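Local coordinates for putative endonuclease/exonuclease/phosphatase family protein (Bacteroides vulgatus ATCC 8482, PDB 3G6S), which probably acts as a metal-dependent phosphoester hydrolase of the DNase I-like superfamily, perhaps as an endonuclease or RNA exonuclease, though its substrate is not established, at residues Phe96-Asn101 against Arg116-Ala121; Trp110-Val115 against His138-Gly143; Thr170-Val175 against Glu221-Ile226. All coordinates share one frame; numbering follows the deposited sequence.

Contact 1. Residues Phe96-Asn101 against Arg116-Ala121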
loop_
_atom_site.group_PDB
_atom_site.type_symbol
_atom_site.label_atom_id
_atom_site.label_comp_id
_atom_site.label_asym_id
_atom_site.label_seq_id
_atom_site.Cartn_x
_atom_site.Cartn_y
_atom_site.Cartn_z
ATOM N N PHE A 96 -4.891 9.084 9.218
ATOM C CA PHE A 96 -4.213 10.116 9.993
ATOM C C PHE A 96 -3.041 10.684 9.207
ATOM O O PHE A 96 -2.568 10.066 8.251
ATOM C CB PHE A 96 -3.726 9.560 11.337
ATOM C CG PHE A 96 -2.810 8.378 11.216
ATOM C CD1 PHE A 96 -1.435 8.552 11.048
ATOM C CD2 PHE A 96 -3.327 7.086 11.245
ATOM C CE1 PHE A 96 -0.589 7.454 10.906
ATOM C CE2 PHE A 96 -2.494 5.984 11.103
ATOM C CZ PHE A 96 -1.120 6.167 10.933
ATOM N N TRP A 97 -2.572 11.859 9.613
ATOM C CA TRP A 97 -1.466 12.524 8.930
ATOM C C TRP A 97 -0.098 12.221 9.522
ATOM O O TRP A 97 0.108 12.329 10.732
ATOM C CB TRP A 97 -1.723 14.038 8.896
ATOM C CG TRP A 97 -2.650 14.405 7.797
ATOM C CD1 TRP A 97 -2.313 14.935 6.579
ATOM C CD2 TRP A 97 -4.052 14.126 7.738
ATOM N NE1 TRP A 97 -3.423 14.990 5.762
ATOM C CE2 TRP A 97 -4.503 14.501 6.451
ATOM C CE3 TRP A 97 -4.973 13.586 8.649
ATOM C CZ2 TRP A 97 -5.830 14.354 6.047
ATOM C CZ3 TRP A 97 -6.300 13.435 8.251
ATOM C CH2 TRP A 97 -6.715 13.822 6.956
ATOM N N LEU A 98 0.831 11.823 8.656
ATOM C CA LEU A 98 2.187 11.507 9.084
ATOM C C LEU A 98 2.888 12.814 9.450
ATOM O O LEU A 98 3.582 13.424 8.634
ATOM C CB LEU A 98 2.950 10.775 7.964
ATOM C CG LEU A 98 2.325 9.465 7.437
ATOM C CD1 LEU A 98 3.291 8.775 6.468
ATOM C CD2 LEU A 98 2.012 8.529 8.602
ATOM N N ALA A 99 2.675 13.239 10.693
ATOM C CA ALA A 99 3.248 14.472 11.212
ATOM C C ALA A 99 3.242 14.453 12.735
ATOM O O ALA A 99 2.825 13.477 13.348
ATOM C CB ALA A 99 2.451 15.674 10.697
ATOM N N GLU A 100 3.709 15.541 13.334
ATOM C CA GLU A 100 3.777 15.667 14.781
ATOM C C GLU A 100 2.397 15.498 15.413
ATOM O O GLU A 100 2.277 15.091 16.568
ATOM C CB GLU A 100 4.383 17.022 15.143
ATOM C CG GLU A 100 5.810 17.217 14.602
ATOM C CD GLU A 100 5.880 17.421 13.080
ATOM O OE1 GLU A 100 6.992 17.324 12.517
ATOM O OE2 GLU A 100 4.838 17.693 12.445
ATOM N N ASN A 101 1.359 15.813 14.645
ATOM C CA ASN A 101 -0.018 15.668 15.103
ATOM C C ASN A 101 -0.835 14.985 14.012
ATOM O O ASN A 101 -1.367 15.640 13.118
ATOM C CB ASN A 101 -0.645 17.023 15.406
ATOM C CG ASN A 101 -2.059 16.889 15.935
ATOM O OD1 ASN A 101 -2.823 17.855 15.969
ATOM N ND2 ASN A 101 -2.414 15.678 16.362
ATOM N N ARG A 116 1.745 13.904 3.814
ATOM C CA ARG A 116 1.630 12.456 3.694
ATOM C C ARG A 116 0.583 11.876 4.649
ATOM O O ARG A 116 0.280 12.471 5.686
ATOM C CB ARG A 116 2.995 11.810 3.951
ATOM C CG ARG A 116 4.078 12.243 2.963
ATOM C CD ARG A 116 3.777 11.769 1.547
ATOM N NE ARG A 116 4.584 12.474 0.555
ATOM C CZ ARG A 116 4.650 12.155 -0.735
ATOM N NH1 ARG A 116 3.955 11.129 -1.209
ATOM N NH2 ARG A 116 5.416 12.868 -1.556
ATOM N N ILE A 117 0.024 10.722 4.295
ATOM C CA ILE A 117 -0.985 10.085 5.134
ATOM C C ILE A 117 -0.898 8.563 5.153
ATOM O O ILE A 117 -0.184 7.937 4.360
ATOM C CB ILE A 117 -2.417 10.414 4.668
ATOM C CG1 ILE A 117 -2.606 9.950 3.221
ATOM C CG2 ILE A 117 -2.704 11.893 4.839
ATOM C CD1 ILE A 117 -4.003 10.149 2.683
ATOM N N ALA A 118 -1.656 7.982 6.072
ATOM C CA ALA A 118 -1.753 6.537 6.214
ATOM C C ALA A 118 -3.236 6.257 6.445
ATOM O O ALA A 118 -3.874 6.927 7.248
ATOM C CB ALA A 118 -0.933 6.063 7.408
ATOM N N THR A 119 -3.795 5.308 5.709
ATOM C CA THR A 119 -5.197 4.949 5.890
ATOM C C THR A 119 -5.195 3.528 6.452
ATOM O O THR A 119 -4.454 2.674 5.970
ATOM C CB THR A 119 -5.987 5.006 4.555
ATOM O OG1 THR A 119 -6.184 6.374 4.180
ATOM C CG2 THR A 119 -7.350 4.332 4.696
ATOM N N TRP A 120 -5.995 3.292 7.490
ATOM C CA TRP A 120 -6.066 1.978 8.125
ATOM C C TRP A 120 -7.486 1.485 8.275
ATOM O O TRP A 120 -8.439 2.251 8.158
ATOM C CB TRP A 120 -5.421 2.004 9.515
ATOM C CG TRP A 120 -6.107 2.910 10.494
ATOM C CD1 TRP A 120 -5.810 4.211 10.741
ATOM C CD2 TRP A 120 -7.237 2.586 11.329
ATOM N NE1 TRP A 120 -6.680 4.725 11.679
ATOM C CE2 TRP A 120 -7.562 3.749 12.058
ATOM C CE3 TRP A 120 -7.997 1.425 11.533
ATOM C CZ2 TRP A 120 -8.622 3.796 12.972
ATOM C CZ3 TRP A 120 -9.058 1.468 12.448
ATOM C CH2 TRP A 120 -9.354 2.652 13.158
ATOM N N ALA A 121 -7.615 0.197 8.568
ATOM C CA ALA A 121 -8.921 -0.406 8.745
ATOM C C ALA A 121 -8.820 -1.701 9.524
ATOM O O ALA A 121 -7.958 -2.539 9.256
ATOM C CB ALA A 121 -9.561 -0.663 7.399
#
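The indole of W97 carries the methyl CG2 of I117 over one face, while the ring of F96 has the methyl CB of A118 over one face and CD1 of W120 at its edge. These pairs stand on opposite faces of an antiparallel strand pair, 88-97 with 117-125, at the margin of one of the two sheets that build the DNase I-like fold. I117 CG2 sits above the five-membered ring, 3.4 Å from its centroid and only 16° off the normal, a CH-pi contact that suits a branched residue beside a broad aromatic. CG2, anti to its own carbonyl carbon, is the branch turned to the indole, and the two side chains run alongside each other, pointing the same way. The indole NE1 bonds to R69 O, which helps hold the ring in this rotation. On the other face, F96 CG stands between the backbone N and the carbonyl carbon (chi1 57°), and this leans the ring over strand 117-125 until CZ is 3.5 Å from A118 CB. An alanine suits this spot because its single methyl fits under the ring. W120 reaches the same ring rim to rim, its CD1 3.8 Å from F96 CE2, with neither ring over the other's face; helix 144-161 supplies L153 and K157 against F96. The backbones are tied by the reciprocal bonds F96 N to A118 O and A118 N to F96 O. Beyond the strand end, L98 packs CD1 against R116 CB, and its N donates to R116 O at 3.1 Å from well above the carbonyl plane.

Contact 2. Residues Trp110-Val115 against His138-Gly143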
loop_
_atom_site.group_PDB
_atom_site.type_symbol
_atom_site.label_atom_id
_atom_site.label_comp_id
_atom_site.label_asym_id
_atom_site.label_seq_id
_atom_site.Cartn_x
_atom_site.Cartn_y
_atom_site.Cartn_z
ATOM N N TRP A 110 7.956 17.327 9.928
ATOM C CA TRP A 110 9.407 17.221 9.869
ATOM C C TRP A 110 10.006 17.589 8.506
ATOM O O TRP A 110 9.568 18.534 7.858
ATOM C CB TRP A 110 9.798 15.793 10.247
ATOM C CG TRP A 110 9.154 15.328 11.516
ATOM C CD1 TRP A 110 9.498 15.687 12.789
ATOM C CD2 TRP A 110 8.028 14.445 11.639
ATOM N NE1 TRP A 110 8.659 15.082 13.698
ATOM C CE2 TRP A 110 7.748 14.312 13.020
ATOM C CE3 TRP A 110 7.231 13.747 10.717
ATOM C CZ2 TRP A 110 6.698 13.517 13.503
ATOM C CZ3 TRP A 110 6.185 12.954 11.198
ATOM C CH2 TRP A 110 5.934 12.846 12.579
ATOM N N ASP A 111 11.009 16.821 8.086
ATOM C CA ASP A 111 11.709 17.018 6.817
ATOM C C ASP A 111 10.786 16.996 5.605
ATOM O O ASP A 111 11.188 17.384 4.510
ATOM C CB ASP A 111 12.756 15.921 6.628
ATOM C CG ASP A 111 13.844 15.966 7.663
ATOM O OD1 ASP A 111 13.541 16.285 8.831
ATOM O OD2 ASP A 111 15.005 15.663 7.317
ATOM N N ALA A 112 9.562 16.521 5.802
ATOM C CA ALA A 112 8.580 16.405 4.727
ATOM C C ALA A 112 8.622 17.510 3.672
ATOM O O ALA A 112 8.941 18.665 3.963
ATOM C CB ALA A 112 7.177 16.309 5.316
ATOM N N VAL A 113 8.302 17.132 2.438
ATOM C CA VAL A 113 8.271 18.062 1.318
ATOM C C VAL A 113 6.844 18.128 0.776
ATOM O O VAL A 113 6.453 19.107 0.139
ATOM C CB VAL A 113 9.235 17.614 0.194
ATOM C CG1 VAL A 113 8.949 18.382 -1.079
ATOM C CG2 VAL A 113 10.670 17.855 0.623
ATOM N N CYS A 114 6.079 17.073 1.047
ATOM C CA CYS A 114 4.684 16.959 0.621
ATOM C C CYS A 114 3.889 16.330 1.756
ATOM O O CYS A 114 4.395 15.454 2.459
ATOM C CB CYS A 114 4.554 16.051 -0.606
ATOM S SG CYS A 114 5.430 16.597 -2.085
ATOM N N VAL A 115 2.647 16.764 1.935
ATOM C CA VAL A 115 1.808 16.202 2.987
ATOM C C VAL A 115 1.651 14.691 2.747
ATOM O O VAL A 115 1.460 14.245 1.614
ATOM C CB VAL A 115 0.413 16.888 3.014
ATOM C CG1 VAL A 115 -0.258 16.791 1.647
ATOM C CG2 VAL A 115 -0.463 16.240 4.078
ATOM N N HIS A 138 1.935 6.170 2.202
ATOM C CA HIS A 138 2.833 6.699 1.157
ATOM C C HIS A 138 3.814 7.663 1.827
ATOM O O HIS A 138 3.421 8.745 2.249
ATOM C CB HIS A 138 2.048 7.466 0.087
ATOM C CG HIS A 138 2.832 7.737 -1.158
ATOM N ND1 HIS A 138 4.182 7.474 -1.253
ATOM C CD2 HIS A 138 2.452 8.205 -2.370
ATOM C CE1 HIS A 138 4.599 7.764 -2.477
ATOM N NE2 HIS A 138 3.571 8.209 -3.172
ATOM N N PHE A 139 5.083 7.267 1.926
ATOM C CA PHE A 139 6.125 8.081 2.569
ATOM C C PHE A 139 6.710 9.209 1.712
ATOM O O PHE A 139 6.544 9.233 0.492
ATOM C CB PHE A 139 7.266 7.170 3.034
ATOM C CG PHE A 139 7.028 6.523 4.373
ATOM C CD1 PHE A 139 5.745 6.209 4.801
ATOM C CD2 PHE A 139 8.098 6.195 5.196
ATOM C CE1 PHE A 139 5.537 5.582 6.029
ATOM C CE2 PHE A 139 7.894 5.568 6.423
ATOM C CZ PHE A 139 6.614 5.262 6.837
ATOM N N ASP A 140 7.394 10.144 2.376
ATOM C CA ASP A 140 8.040 11.280 1.716
ATOM C C ASP A 140 9.384 10.828 1.132
ATOM O O ASP A 140 10.140 10.111 1.785
ATOM C CB ASP A 140 8.285 12.409 2.723
ATOM C CG ASP A 140 8.899 13.653 2.080
ATOM O OD1 ASP A 140 9.338 14.552 2.822
ATOM O OD2 ASP A 140 8.939 13.742 0.834
ATOM N N HIS A 141 9.681 11.252 -0.093
ATOM C CA HIS A 141 10.931 10.874 -0.742
ATOM C C HIS A 141 12.108 11.744 -0.306
ATOM O O HIS A 141 13.265 11.311 -0.355
ATOM C CB HIS A 141 10.779 10.949 -2.256
ATOM C CG HIS A 141 10.286 12.270 -2.737
ATOM N ND1 HIS A 141 11.024 13.079 -3.578
ATOM C CD2 HIS A 141 9.137 12.935 -2.488
ATOM C CE1 HIS A 141 10.345 14.184 -3.821
ATOM N NE2 HIS A 141 9.195 14.123 -3.172
ATOM N N VAL A 142 11.817 12.964 0.132
ATOM C CA VAL A 142 12.872 13.875 0.574
ATOM C C VAL A 142 13.107 13.887 2.093
ATOM O O VAL A 142 14.249 13.841 2.547
ATOM C CB VAL A 142 12.584 15.319 0.110
ATOM C CG1 VAL A 142 13.666 16.250 0.630
ATOM C CG2 VAL A 142 12.530 15.377 -1.414
ATOM N N GLY A 143 12.026 13.941 2.866
ATOM C CA GLY A 143 12.144 13.984 4.313
ATOM C C GLY A 143 12.692 12.755 5.015
ATOM O O GLY A 143 12.000 11.743 5.156
HETATM O O HOH W 1 16.099 15.499 4.562
#
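D140 extends its carboxylate between V113 and its own following residues, and OD2 accepts the backbone N of V142 at 3.1 Å in a nearly straight bond (162°), met from above the carboxylate plane. This is an Asx turn, set just ahead of helix 144-161, with G143 at the N-cap position. The other oxygen, OD1, lies between G143 N and V113 N, but both bonds are weak and the position of OD1 is less certain. CG is anti to the backbone N (chi1 -177°), which carries the acid toward the 110-115 loop; the short side chain of an aspartate suits the Asx turn through OD2, and probably also lets OD1 approach V113 N. An alanine here would probably leave V142 N without its acceptor and lose the weak direct link to V113 N. Beside it, V113 CG2 packs on V142, two branched aliphatic side chains meeting on the exposed side, though their modelled approach is too short to rely on. R147 reaches back from the helix to bond D140 O. At the outer end, D111 also meets the helix start, through a weak bond from E145 N to OD2. There a water donates to D111 OD2 at 3.0 Å and to V142 O at 3.2 Å.

Contact 3. Residues Thr170-Val175 against Glu221-Ile226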
loop_
_atom_site.group_PDB
_atom_site.type_symbol
_atom_site.label_atom_id
_atom_site.label_comp_id
_atom_site.label_asym_id
_atom_site.label_seq_id
_atom_site.Cartn_x
_atom_site.Cartn_y
_atom_site.Cartn_z
ATOM N N THR A 170 1.232 -1.834 4.089
ATOM C CA THR A 170 1.644 -1.756 2.702
ATOM C C THR A 170 1.849 -0.299 2.340
ATOM O O THR A 170 1.396 0.605 3.052
ATOM C CB THR A 170 0.569 -2.332 1.744
ATOM O OG1 THR A 170 -0.673 -1.636 1.929
ATOM C CG2 THR A 170 0.374 -3.807 1.987
ATOM N N GLY A 171 2.529 -0.080 1.220
ATOM C CA GLY A 171 2.740 1.275 0.763
ATOM C C GLY A 171 4.017 1.511 0.001
ATOM O O GLY A 171 4.826 0.605 -0.205
ATOM N N ASP A 172 4.174 2.754 -0.434
ATOM C CA ASP A 172 5.349 3.183 -1.156
ATOM C C ASP A 172 6.160 3.954 -0.133
ATOM O O ASP A 172 5.701 4.959 0.410
ATOM C CB ASP A 172 4.964 4.117 -2.294
ATOM C CG ASP A 172 6.124 4.415 -3.208
ATOM O OD1 ASP A 172 7.245 4.650 -2.698
ATOM O OD2 ASP A 172 5.909 4.420 -4.439
ATOM N N PHE A 173 7.368 3.491 0.126
ATOM C CA PHE A 173 8.199 4.160 1.096
ATOM C C PHE A 173 9.281 5.058 0.503
ATOM O O PHE A 173 9.996 5.742 1.240
ATOM C CB PHE A 173 8.811 3.116 2.023
ATOM C CG PHE A 173 7.789 2.282 2.730
ATOM C CD1 PHE A 173 7.087 1.288 2.042
ATOM C CD2 PHE A 173 7.478 2.532 4.069
ATOM C CE1 PHE A 173 6.084 0.554 2.674
ATOM C CE2 PHE A 173 6.476 1.806 4.718
ATOM C CZ PHE A 173 5.770 0.811 4.016
ATOM N N ASN A 174 9.401 5.056 -0.819
ATOM C CA ASN A 174 10.396 5.877 -1.494
ATOM C C ASN A 174 11.820 5.628 -1.035
ATOM O O ASN A 174 12.639 6.543 -1.014
ATOM C CB ASN A 174 10.086 7.364 -1.325
ATOM C CG ASN A 174 8.991 7.833 -2.239
ATOM O OD1 ASN A 174 9.022 7.588 -3.450
ATOM N ND2 ASN A 174 8.019 8.536 -1.673
ATOM N N VAL A 175 12.116 4.401 -0.632
ATOM C CA VAL A 175 13.470 4.054 -0.208
ATOM C C VAL A 175 13.676 2.566 -0.405
ATOM O O VAL A 175 12.725 1.818 -0.639
ATOM C CB VAL A 175 13.733 4.417 1.281
ATOM C CG1 VAL A 175 13.892 5.922 1.425
ATOM C CG2 VAL A 175 12.593 3.920 2.160
ATOM N N GLU A 221 15.059 -0.163 -8.668
ATOM C CA GLU A 221 15.069 -0.428 -7.245
ATOM C C GLU A 221 13.693 -0.817 -6.736
ATOM O O GLU A 221 12.671 -0.579 -7.391
ATOM C CB GLU A 221 15.526 0.804 -6.480
ATOM C CG GLU A 221 16.750 1.481 -7.045
ATOM C CD GLU A 221 17.144 2.684 -6.221
ATOM O OE1 GLU A 221 16.229 3.443 -5.808
ATOM O OE2 GLU A 221 18.361 2.878 -5.997
ATOM N N LYS A 222 13.684 -1.413 -5.548
ATOM C CA LYS A 222 12.452 -1.827 -4.893
ATOM C C LYS A 222 12.169 -0.799 -3.806
ATOM O O LYS A 222 12.926 -0.692 -2.848
ATOM C CB LYS A 222 12.627 -3.216 -4.271
ATOM C CG LYS A 222 11.454 -3.665 -3.422
ATOM C CD LYS A 222 11.541 -5.151 -3.129
ATOM C CE LYS A 222 10.200 -5.709 -2.641
ATOM N NZ LYS A 222 9.781 -5.128 -1.334
ATOM N N ILE A 223 11.096 -0.033 -3.961
ATOM C CA ILE A 223 10.750 0.981 -2.977
ATOM C C ILE A 223 9.374 0.753 -2.397
ATOM O O ILE A 223 8.896 1.551 -1.590
ATOM C CB ILE A 223 10.796 2.393 -3.572
ATOM C CG1 ILE A 223 9.797 2.510 -4.722
ATOM C CG2 ILE A 223 12.209 2.689 -4.061
ATOM C CD1 ILE A 223 9.809 3.856 -5.405
ATOM N N ASP A 224 8.730 -0.330 -2.814
ATOM C CA ASP A 224 7.399 -0.656 -2.312
ATOM C C ASP A 224 7.501 -1.903 -1.455
ATOM O O ASP A 224 8.156 -2.861 -1.836
ATOM C CB ASP A 224 6.435 -0.854 -3.488
ATOM C CG ASP A 224 6.249 0.434 -4.307
ATOM O OD1 ASP A 224 6.893 0.578 -5.371
ATOM O OD2 ASP A 224 5.472 1.316 -3.870
ATOM N N PHE A 225 6.864 -1.899 -0.291
ATOM C CA PHE A 225 6.960 -3.058 0.592
ATOM C C PHE A 225 5.664 -3.494 1.250
ATOM O O PHE A 225 4.694 -2.737 1.349
ATOM C CB PHE A 225 7.967 -2.790 1.721
ATOM C CG PHE A 225 9.322 -2.363 1.250
ATOM C CD1 PHE A 225 10.374 -3.278 1.188
ATOM C CD2 PHE A 225 9.551 -1.036 0.880
ATOM C CE1 PHE A 225 11.644 -2.879 0.762
ATOM C CE2 PHE A 225 10.809 -0.618 0.452
ATOM C CZ PHE A 225 11.863 -1.539 0.392
ATOM N N ILE A 226 5.681 -4.741 1.704
ATOM C CA ILE A 226 4.577 -5.324 2.437
ATOM C C ILE A 226 5.177 -5.816 3.758
ATOM O O ILE A 226 6.029 -6.713 3.773
ATOM C CB ILE A 226 3.942 -6.517 1.696
ATOM C CG1 ILE A 226 3.312 -6.034 0.393
ATOM C CG2 ILE A 226 2.875 -7.174 2.582
ATOM C CD1 ILE A 226 2.609 -7.130 -0.414
#
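F173 and F225 meet in the tightly packed part of this contact, CD1 of the first 3.6 Å from CD2 of the second, their rings oblique with planes at 73°. Strands 167-172 and 224-228 run antiparallel here in the six-stranded sheet of the DNase I-like sandwich, farther in than its margin strand 88-97, and the G-D-F-N run of 171-174 is consistent with the GDFN motif that lies at the active site in relatives. Two good backbone bonds hold the packed part: F225 N to G171 O, and F173 N to I223 O at 3.0 Å, nearly along the C=O axis. Toward T170 the pairing slackens, since G171 N reaches F225 O only weakly. The backbone angles of G171 would press any side chain against T170 O, which explains the glycine. On the opposite face from F225, D172 OD2 and D224 OD2 lie 3.2 Å apart as two acceptors, their carboxylates turned 75°; N10 ND2 bonds D172 OD2, and T208 OG1 bonds D224 OD1. D172 OD1 closes an Asx turn with N174 N at 2.9 Å. Beyond it the chain becomes partly exposed at N174 and V175, where the I223 side chain packs mainly on the backbone of V175. V175 O ends in the plane of the F225 ring, at its edge, 3.3 Å from CE2.

Contacts 1 and 3 belong to the same six-stranded mixed sheet, their centres about 17 Å apart: contact 1 joins the outermost strand 88-97 to 117-125, and contact 3 joins 167-172 to 224-228 farther across. Contact 2, whose centre lies about 12 Å from that of contact 1 and about 14 Å from that of contact 3, bridges the loops beside them. Along the chain, contacts 1 and 2 interleave, and contact 3 follows both. E100 OE1 probably bonds W110 N between contacts 1 and 2, while F139 N probably bonds D172 O between contacts 2 and 3. Contact 2, where loop 110-115 meets 138-143, thus links the sheet's margin with the strand end that carries the family's motif.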